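Local coordinates for protein TCR beta chain (Gallus gallus, PDB 6LIR) that forms the beta chain of the chicken alpha-beta T-cell receptor and, paired with the alpha chain, probably recognises antigen presented by MHC molecules, at residues 33-38 with 82-87; 138-143 with 182-187. All blocks are in the same frame, centred on the assembly; numbering follows the deposited sequence.

Contact 1: residues 33-38 with 82-87; sequences LQQPGK and HSAIYF
The Y86 ring receives the methyl CD1 of L33 over one face, with L33 CD1 3.5 Å from Y86 CE2, while the F87 ring is met at its edge by the carboxamide of Q34. That amide stands at 78° to the F87 ring plane, and Q34 CD comes within 3.8 Å of F87 CE2. With CG anti to the backbone N (chi1 -171°), L33 lies alongside Y86 and also reaches A84 CB, 3.5 Å from its CD1. The small alanine leaves room for a branched leucine, and these residues face the core, where Y86 also packs on L73 and I75.

Between these two sides the backbones pair as antiparallel strands: Q34 N donates to I85 O at 2.9 Å, and I85 N to Q34 O at 3.1 Å. Where the pairing ends, a side chain continues it. Q35 NE2 donates to S83 O at 3.0 Å, the acceptor lying in the amide plane, and K38 NZ donates to Q35 OE1 from above the carbonyl plane, so both ends of the carboxamide have a partner. Q35 to K38 form a type II turn whose positive phi at G37 suits glycine. F87 packs on G40 of the TCR alpha chain, so the Q34 and F87 side belongs to the chain interface.

The Y86 hydroxyl donates to H82 O in the carbonyl plane, on a lone pair, and is also hydrogen-bonded to Y61. A tyrosine reaching back to the backbone four residues earlier is the tyrosine corner, here set where strands C and F pair in an immunoglobulin V domain.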
ATOM      1  N   LEU B  33      14.187   8.327  -1.454  1.00 37.35           N
ATOM      2  CA  LEU B  33      14.319   7.016  -0.840  1.00 41.44           C
ATOM      3  C   LEU B  33      13.346   6.919   0.322  1.00 43.80           C
ATOM      4  O   LEU B  33      13.315   7.800   1.188  1.00 46.57           O
ATOM      5  CB  LEU B  33      15.750   6.790  -0.346  1.00 42.29           C
ATOM      6  CG  LEU B  33      16.123   5.386   0.129  1.00 44.34           C
ATOM      7  CD1 LEU B  33      16.847   4.648  -0.977  1.00 45.99           C
ATOM      8  CD2 LEU B  33      16.987   5.460   1.377  1.00 47.21           C
ATOM      9  N   GLN B  34      12.549   5.855   0.330  1.00 41.57           N
ATOM     10  CA  GLN B  34      11.630   5.563   1.422  1.00 40.87           C
ATOM     11  C   GLN B  34      12.034   4.242   2.056  1.00 44.24           C
ATOM     12  O   GLN B  34      12.004   3.199   1.395  1.00 39.93           O
ATOM     13  CB  GLN B  34      10.181   5.503   0.937  1.00 41.39           C
ATOM     14  CG  GLN B  34       9.177   5.262   2.066  1.00 42.34           C
ATOM     15  CD  GLN B  34       7.776   4.994   1.561  1.00 49.72           C
ATOM     16  OE1 GLN B  34       7.488   3.921   1.029  1.00 48.64           O
ATOM     17  NE2 GLN B  34       6.894   5.972   1.727  1.00 54.31           N
ATOM     18  N   GLN B  35      12.417   4.290   3.324  1.00 56.27           N
ATOM     19  CA  GLN B  35      12.622   3.080   4.101  1.00 57.42           C
ATOM     20  C   GLN B  35      11.774   3.157   5.361  1.00 62.97           C
ATOM     21  O   GLN B  35      11.447   4.256   5.823  1.00 59.93           O
ATOM     22  CB  GLN B  35      14.105   2.902   4.458  1.00 63.13           C
ATOM     23  CG  GLN B  35      14.993   2.723   3.230  1.00 59.77           C
ATOM     24  CD  GLN B  35      16.472   2.688   3.559  1.00 68.24           C
ATOM     25  OE1 GLN B  35      16.983   3.543   4.287  1.00 70.12           O
ATOM     26  NE2 GLN B  35      17.174   1.701   3.013  1.00 66.34           N
ATOM     27  N   PRO B  36      11.368   1.998   5.917  1.00 65.93           N
ATOM     28  CA  PRO B  36      10.508   1.995   7.112  1.00 61.52           C
ATOM     29  C   PRO B  36      10.946   2.963   8.200  1.00 63.02           C
ATOM     30  O   PRO B  36      12.064   2.871   8.714  1.00 61.25           O
ATOM     31  CB  PRO B  36      10.591   0.542   7.592  1.00 64.94           C
ATOM     32  CG  PRO B  36      10.802  -0.236   6.334  1.00 68.32           C
ATOM     33  CD  PRO B  36      11.656   0.631   5.443  1.00 62.69           C
ATOM     34  N   GLY B  37      10.064   3.895   8.554  1.00 63.22           N
ATOM     35  CA  GLY B  37      10.352   4.844   9.612  1.00 62.03           C
ATOM     36  C   GLY B  37      11.487   5.799   9.326  1.00 65.09           C
ATOM     37  O   GLY B  37      12.102   6.310  10.266  1.00 61.40           O
ATOM     38  N   LYS B  38      11.783   6.066   8.048  1.00 60.37           N
ATOM     39  CA  LYS B  38      12.805   7.045   7.690  1.00 52.15           C
ATOM     40  C   LYS B  38      12.285   8.060   6.677  1.00 52.11           C
ATOM     41  O   LYS B  38      13.084   8.657   5.947  1.00 51.48           O
ATOM     42  CB  LYS B  38      14.059   6.356   7.147  1.00 57.12           C
ATOM     43  CG  LYS B  38      14.677   5.329   8.085  1.00 61.55           C
ATOM     44  CD  LYS B  38      16.092   4.969   7.647  1.00 65.79           C
ATOM     45  CE  LYS B  38      16.379   3.488   7.851  1.00 61.46           C
ATOM     46  NZ  LYS B  38      17.686   3.088   7.253  1.00 68.77           N
ATOM     47  N   HIS B  82      21.060  -0.664  -0.006  1.00 71.62           N
ATOM     48  CA  HIS B  82      20.255  -0.115  -1.104  1.00 68.14           C
ATOM     49  C   HIS B  82      18.772  -0.492  -1.060  1.00 63.82           C
ATOM     50  O   HIS B  82      17.965   0.180  -1.713  1.00 57.58           O
ATOM     51  CB  HIS B  82      20.876  -0.490  -2.450  1.00 67.21           C
ATOM     52  CG  HIS B  82      22.101   0.311  -2.758  1.00 71.00           C
ATOM     53  ND1 HIS B  82      23.365  -0.234  -2.743  1.00 69.47           N
ATOM     54  CD2 HIS B  82      22.264   1.630  -3.022  1.00 70.53           C
ATOM     55  CE1 HIS B  82      24.253   0.707  -3.007  1.00 73.91           C
ATOM     56  NE2 HIS B  82      23.611   1.848  -3.183  1.00 72.32           N
ATOM     57  N   SER B  83      18.386  -1.541  -0.333  1.00 54.69           N
ATOM     58  CA  SER B  83      17.015  -2.036  -0.426  1.00 55.01           C
ATOM     59  C   SER B  83      16.032  -1.018   0.140  1.00 53.84           C
ATOM     60  O   SER B  83      16.168  -0.573   1.285  1.00 52.14           O
ATOM     61  CB  SER B  83      16.885  -3.367   0.310  1.00 52.39           C
ATOM     62  OG  SER B  83      17.826  -4.311  -0.175  1.00 56.52           O
ATOM     63  N   ALA B  84      15.030  -0.666  -0.660  1.00 50.07           N
ATOM     64  CA  ALA B  84      14.166   0.468  -0.358  1.00 49.48           C
ATOM     65  C   ALA B  84      13.062   0.533  -1.406  1.00 45.97           C
ATOM     66  O   ALA B  84      13.061  -0.218  -2.388  1.00 46.37           O
ATOM     67  CB  ALA B  84      14.940   1.783  -0.320  1.00 44.90           C
ATOM     68  N   ILE B  85      12.124   1.447  -1.186  1.00 40.23           N
ATOM     69  CA  ILE B  85      11.206   1.883  -2.228  1.00 39.43           C
ATOM     70  C   ILE B  85      11.695   3.235  -2.723  1.00 40.79           C
ATOM     71  O   ILE B  85      11.918   4.156  -1.927  1.00 40.38           O
ATOM     72  CB  ILE B  85       9.758   1.972  -1.716  1.00 40.76           C
ATOM     73  CG1 ILE B  85       9.319   0.638  -1.113  1.00 42.63           C
ATOM     74  CG2 ILE B  85       8.818   2.373  -2.848  1.00 39.45           C
ATOM     75  CD1 ILE B  85       7.867   0.617  -0.668  1.00 45.62           C
ATOM     76  N   TYR B  86      11.879   3.351  -4.032  1.00 34.93           N
ATOM     77  CA  TYR B  86      12.447   4.543  -4.645  1.00 36.81           C
ATOM     78  C   TYR B  86      11.333   5.293  -5.351  1.00 37.33           C
ATOM     79  O   TYR B  86      10.563   4.692  -6.108  1.00 37.06           O
ATOM     80  CB  TYR B  86      13.555   4.184  -5.643  1.00 38.12           C
ATOM     81  CG  TYR B  86      14.821   3.653  -5.010  1.00 38.51           C
ATOM     82  CD1 TYR B  86      14.874   2.366  -4.494  1.00 41.45           C
ATOM     83  CD2 TYR B  86      15.964   4.438  -4.931  1.00 42.44           C
ATOM     84  CE1 TYR B  86      16.026   1.875  -3.914  1.00 39.77           C
ATOM     85  CE2 TYR B  86      17.126   3.953  -4.354  1.00 40.72           C
ATOM     86  CZ  TYR B  86      17.147   2.669  -3.846  1.00 47.24           C
ATOM     87  OH  TYR B  86      18.292   2.173  -3.264  1.00 46.27           O
ATOM     88  N   PHE B  87      11.245   6.595  -5.104  1.00 33.92           N
ATOM     89  CA  PHE B  87      10.214   7.418  -5.713  1.00 34.88           C
ATOM     90  C   PHE B  87      10.873   8.491  -6.561  1.00 39.18           C
ATOM     91  O   PHE B  87      11.740   9.228  -6.080  1.00 39.50           O
ATOM     92  CB  PHE B  87       9.320   8.066  -4.647  1.00 39.34           C
ATOM     93  CG  PHE B  87       8.328   7.118  -4.027  1.00 39.18           C
ATOM     94  CD1 PHE B  87       7.158   6.787  -4.695  1.00 36.70           C
ATOM     95  CD2 PHE B  87       8.558   6.566  -2.775  1.00 39.68           C
ATOM     96  CE1 PHE B  87       6.238   5.915  -4.130  1.00 40.61           C
ATOM     97  CE2 PHE B  87       7.637   5.694  -2.202  1.00 41.92           C
ATOM     98  CZ  PHE B  87       6.479   5.370  -2.881  1.00 39.46           C
TER

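Contact 2: residues 138-143 with 182-187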
ATOM      1  N   THR B 138     -16.723 -14.262  -0.656  1.00 35.75           N
ATOM      2  CA  THR B 138     -15.363 -13.772  -0.499  1.00 37.90           C
ATOM      3  C   THR B 138     -14.431 -14.719  -1.241  1.00 39.80           C
ATOM      4  O   THR B 138     -14.392 -15.919  -0.948  1.00 42.82           O
ATOM      5  CB  THR B 138     -14.965 -13.672   0.973  1.00 38.41           C
ATOM      6  OG1 THR B 138     -15.889 -12.826   1.672  1.00 37.85           O
ATOM      7  CG2 THR B 138     -13.559 -13.092   1.105  1.00 33.02           C
ATOM      8  N   LEU B 139     -13.674 -14.173  -2.184  1.00 38.12           N
ATOM      9  CA  LEU B 139     -12.691 -14.926  -2.945  1.00 36.99           C
ATOM     10  C   LEU B 139     -11.321 -14.591  -2.382  1.00 37.66           C
ATOM     11  O   LEU B 139     -10.914 -13.423  -2.387  1.00 44.20           O
ATOM     12  CB  LEU B 139     -12.755 -14.582  -4.433  1.00 39.77           C
ATOM     13  CG  LEU B 139     -14.120 -14.616  -5.119  1.00 42.39           C
ATOM     14  CD1 LEU B 139     -13.979 -14.201  -6.579  1.00 44.17           C
ATOM     15  CD2 LEU B 139     -14.729 -15.996  -5.010  1.00 44.15           C
ATOM     16  N   VAL B 140     -10.624 -15.600  -1.876  1.00 30.18           N
ATOM     17  CA  VAL B 140      -9.311 -15.401  -1.286  1.00 31.68           C
ATOM     18  C   VAL B 140      -8.267 -15.915  -2.263  1.00 37.04           C
ATOM     19  O   VAL B 140      -8.242 -17.105  -2.600  1.00 37.35           O
ATOM     20  CB  VAL B 140      -9.200 -16.101   0.074  1.00 34.83           C
ATOM     21  CG1 VAL B 140      -7.886 -15.742   0.740  1.00 34.56           C
ATOM     22  CG2 VAL B 140     -10.378 -15.709   0.956  1.00 34.06           C
ATOM     23  N   CYS B 141      -7.406 -15.015  -2.713  1.00 35.45           N
ATOM     24  CA  CYS B 141      -6.243 -15.369  -3.504  1.00 34.40           C
ATOM     25  C   CYS B 141      -5.032 -15.401  -2.590  1.00 36.17           C
ATOM     26  O   CYS B 141      -4.775 -14.434  -1.868  1.00 39.85           O
ATOM     27  CB  CYS B 141      -6.040 -14.362  -4.635  1.00 37.44           C
ATOM     28  SG  CYS B 141      -4.607 -14.678  -5.660  1.00 44.43           S
ATOM     29  N   LEU B 142      -4.281 -16.495  -2.632  1.00 34.84           N
ATOM     30  CA  LEU B 142      -3.096 -16.642  -1.800  1.00 41.93           C
ATOM     31  C   LEU B 142      -1.873 -16.811  -2.688  1.00 43.63           C
ATOM     32  O   LEU B 142      -1.824 -17.721  -3.523  1.00 45.62           O
ATOM     33  CB  LEU B 142      -3.233 -17.836  -0.852  1.00 43.44           C
ATOM     34  CG  LEU B 142      -1.970 -18.245  -0.087  1.00 44.62           C
ATOM     35  CD1 LEU B 142      -1.586 -17.198   0.950  1.00 47.29           C
ATOM     36  CD2 LEU B 142      -2.142 -19.608   0.573  1.00 51.50           C
ATOM     37  N   ALA B 143      -0.880 -15.954  -2.490  1.00 39.48           N
ATOM     38  CA  ALA B 143       0.432 -16.142  -3.086  1.00 44.47           C
ATOM     39  C   ALA B 143       1.374 -16.570  -1.974  1.00 45.44           C
ATOM     40  O   ALA B 143       1.519 -15.860  -0.974  1.00 46.69           O
ATOM     41  CB  ALA B 143       0.924 -14.863  -3.763  1.00 40.10           C
ATOM     42  N   THR B 182      -1.775 -12.334   0.863  1.00 42.75           N
ATOM     43  CA  THR B 182      -3.177 -12.688   0.709  1.00 43.58           C
ATOM     44  C   THR B 182      -3.970 -11.495   0.200  1.00 40.58           C
ATOM     45  O   THR B 182      -3.750 -10.360   0.632  1.00 43.71           O
ATOM     46  CB  THR B 182      -3.769 -13.178   2.045  1.00 46.59           C
ATOM     47  OG1 THR B 182      -3.010 -14.294   2.526  1.00 48.02           O
ATOM     48  CG2 THR B 182      -5.220 -13.600   1.881  1.00 40.49           C
ATOM     49  N   SER B 183      -4.918 -11.764  -0.695  1.00 37.72           N
ATOM     50  CA  SER B 183      -5.836 -10.743  -1.177  1.00 39.20           C
ATOM     51  C   SER B 183      -7.235 -11.326  -1.217  1.00 40.18           C
ATOM     52  O   SER B 183      -7.432 -12.454  -1.678  1.00 41.09           O
ATOM     53  CB  SER B 183      -5.446 -10.242  -2.571  1.00 37.84           C
ATOM     54  OG  SER B 183      -6.282  -9.164  -2.952  1.00 41.46           O
ATOM     55  N   ARG B 184      -8.196 -10.560  -0.717  1.00 37.46           N
ATOM     56  CA  ARG B 184      -9.591 -10.964  -0.680  1.00 41.89           C
ATOM     57  C   ARG B 184     -10.400 -10.034  -1.567  1.00 41.21           C
ATOM     58  O   ARG B 184     -10.242  -8.810  -1.493  1.00 39.05           O
ATOM     59  CB  ARG B 184     -10.125 -10.960   0.755  1.00 38.97           C
ATOM     60  CG  ARG B 184      -9.545 -12.079   1.605  1.00 42.82           C
ATOM     61  CD  ARG B 184      -8.991 -11.572   2.933  1.00 49.30           C
ATOM     62  NE  ARG B 184      -7.963 -10.557   2.751  1.00 48.30           N
ATOM     63  CZ  ARG B 184      -6.837 -10.490   3.455  1.00 44.58           C
ATOM     64  NH1 ARG B 184      -6.570 -11.388   4.394  1.00 47.13           N
ATOM     65  NH2 ARG B 184      -5.971  -9.521   3.211  1.00 44.92           N
ATOM     66  N   LEU B 185     -11.227 -10.614  -2.429  1.00 34.67           N
ATOM     67  CA  LEU B 185     -12.236  -9.879  -3.183  1.00 37.25           C
ATOM     68  C   LEU B 185     -13.603 -10.369  -2.723  1.00 38.21           C
ATOM     69  O   LEU B 185     -13.962 -11.528  -2.957  1.00 36.42           O
ATOM     70  CB  LEU B 185     -12.057 -10.076  -4.688  1.00 36.77           C
ATOM     71  CG  LEU B 185     -13.238  -9.677  -5.581  1.00 39.85           C
ATOM     72  CD1 LEU B 185     -13.590  -8.202  -5.410  1.00 38.43           C
ATOM     73  CD2 LEU B 185     -12.953 -10.001  -7.047  1.00 37.66           C
ATOM     74  N   ARG B 186     -14.357  -9.495  -2.063  1.00 37.48           N
ATOM     75  CA  ARG B 186     -15.701  -9.820  -1.601  1.00 38.23           C
ATOM     76  C   ARG B 186     -16.723  -9.216  -2.554  1.00 40.78           C
ATOM     77  O   ARG B 186     -16.683  -8.013  -2.832  1.00 39.75           O
ATOM     78  CB  ARG B 186     -15.940  -9.320  -0.174  1.00 35.41           C
ATOM     79  CG  ARG B 186     -17.138  -9.999   0.501  1.00 34.35           C
ATOM     80  CD  ARG B 186     -17.230  -9.712   1.994  1.00 35.84           C
ATOM     81  NE  ARG B 186     -18.017 -10.739   2.683  1.00 35.00           N
ATOM     82  CZ  ARG B 186     -18.546 -10.600   3.896  1.00 39.72           C
ATOM     83  NH1 ARG B 186     -18.382  -9.470   4.568  1.00 37.52           N
ATOM     84  NH2 ARG B 186     -19.243 -11.592   4.438  1.00 38.01           N
ATOM     85  N   ILE B 187     -17.620 -10.056  -3.075  1.00 40.19           N
ATOM     86  CA  ILE B 187     -18.616  -9.623  -4.044  1.00 43.47           C
ATOM     87  C   ILE B 187     -20.000 -10.074  -3.591  1.00 44.63           C
ATOM     88  O   ILE B 187     -20.146 -10.981  -2.769  1.00 46.32           O
ATOM     89  CB  ILE B 187     -18.316 -10.179  -5.449  1.00 45.42           C
ATOM     90  CG1 ILE B 187     -18.313 -11.707  -5.401  1.00 41.59           C
ATOM     91  CG2 ILE B 187     -16.980  -9.651  -5.961  1.00 36.50           C
ATOM     92  CD1 ILE B 187     -17.957 -12.359  -6.708  1.00 43.92           C
TER
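L139 and L185 face each other in a hydrogen-bonded pair joining strands B and E of a C1-type immunoglobulin domain. L139 N donates to L185 O and L185 N to L139 O, each at 2.8 Å. Leucine suits this face, which looks into the sandwich. L139 CG, anti to its carbonyl carbon (chi1 -50°), carries CD1 to 4.3 Å from L185 CD2 and 4.4 Å from I187 CD1, among W155, F199 and W192. C141, on the same face, is disulfide-bonded to C201.

T138 lies on the other face, turned to the TCR alpha chain. OG1 is hydrogen-bonded to E130 and lies against the extended chain of R186, 3.3 Å from R186 CG; CG2 runs beside R184. E130 also forms a salt bridge with R186, whose guanidinium has a second acidic partner in D135 of the alpha chain, so the arginine's charge is probably balanced both within its own chain and across the interface.

T182, beta-branched and so suited to a strand, packs its CG2 3.6 Å from V140 CG1. The R184 guanidinium, salt-bridged to D169 through NH2, also has this methyl over one face, 3.6 Å above its plane and offset toward the rim.

In the fold
Contact 1 belongs to the variable domain and contact 2 to the constant domain. They lie on opposite sides of the chain's centre, with their own centres 28 Å apart and their nearest atoms about 16 Å apart, so neither touches the other. Both pair antiparallel strands distant in sequence, and both give one side to a hydrophobic core and the other to the TCR alpha chain. The sheets differ: 33-38 with 82-87 joins strands C and F, whereas 138-143 with 182-187 joins B and E. V domains pair through the first sheet, C domains through the second. Each contact is close to its domain's disulfide, C88 following directly on contact 1 and C141 lying within contact 2.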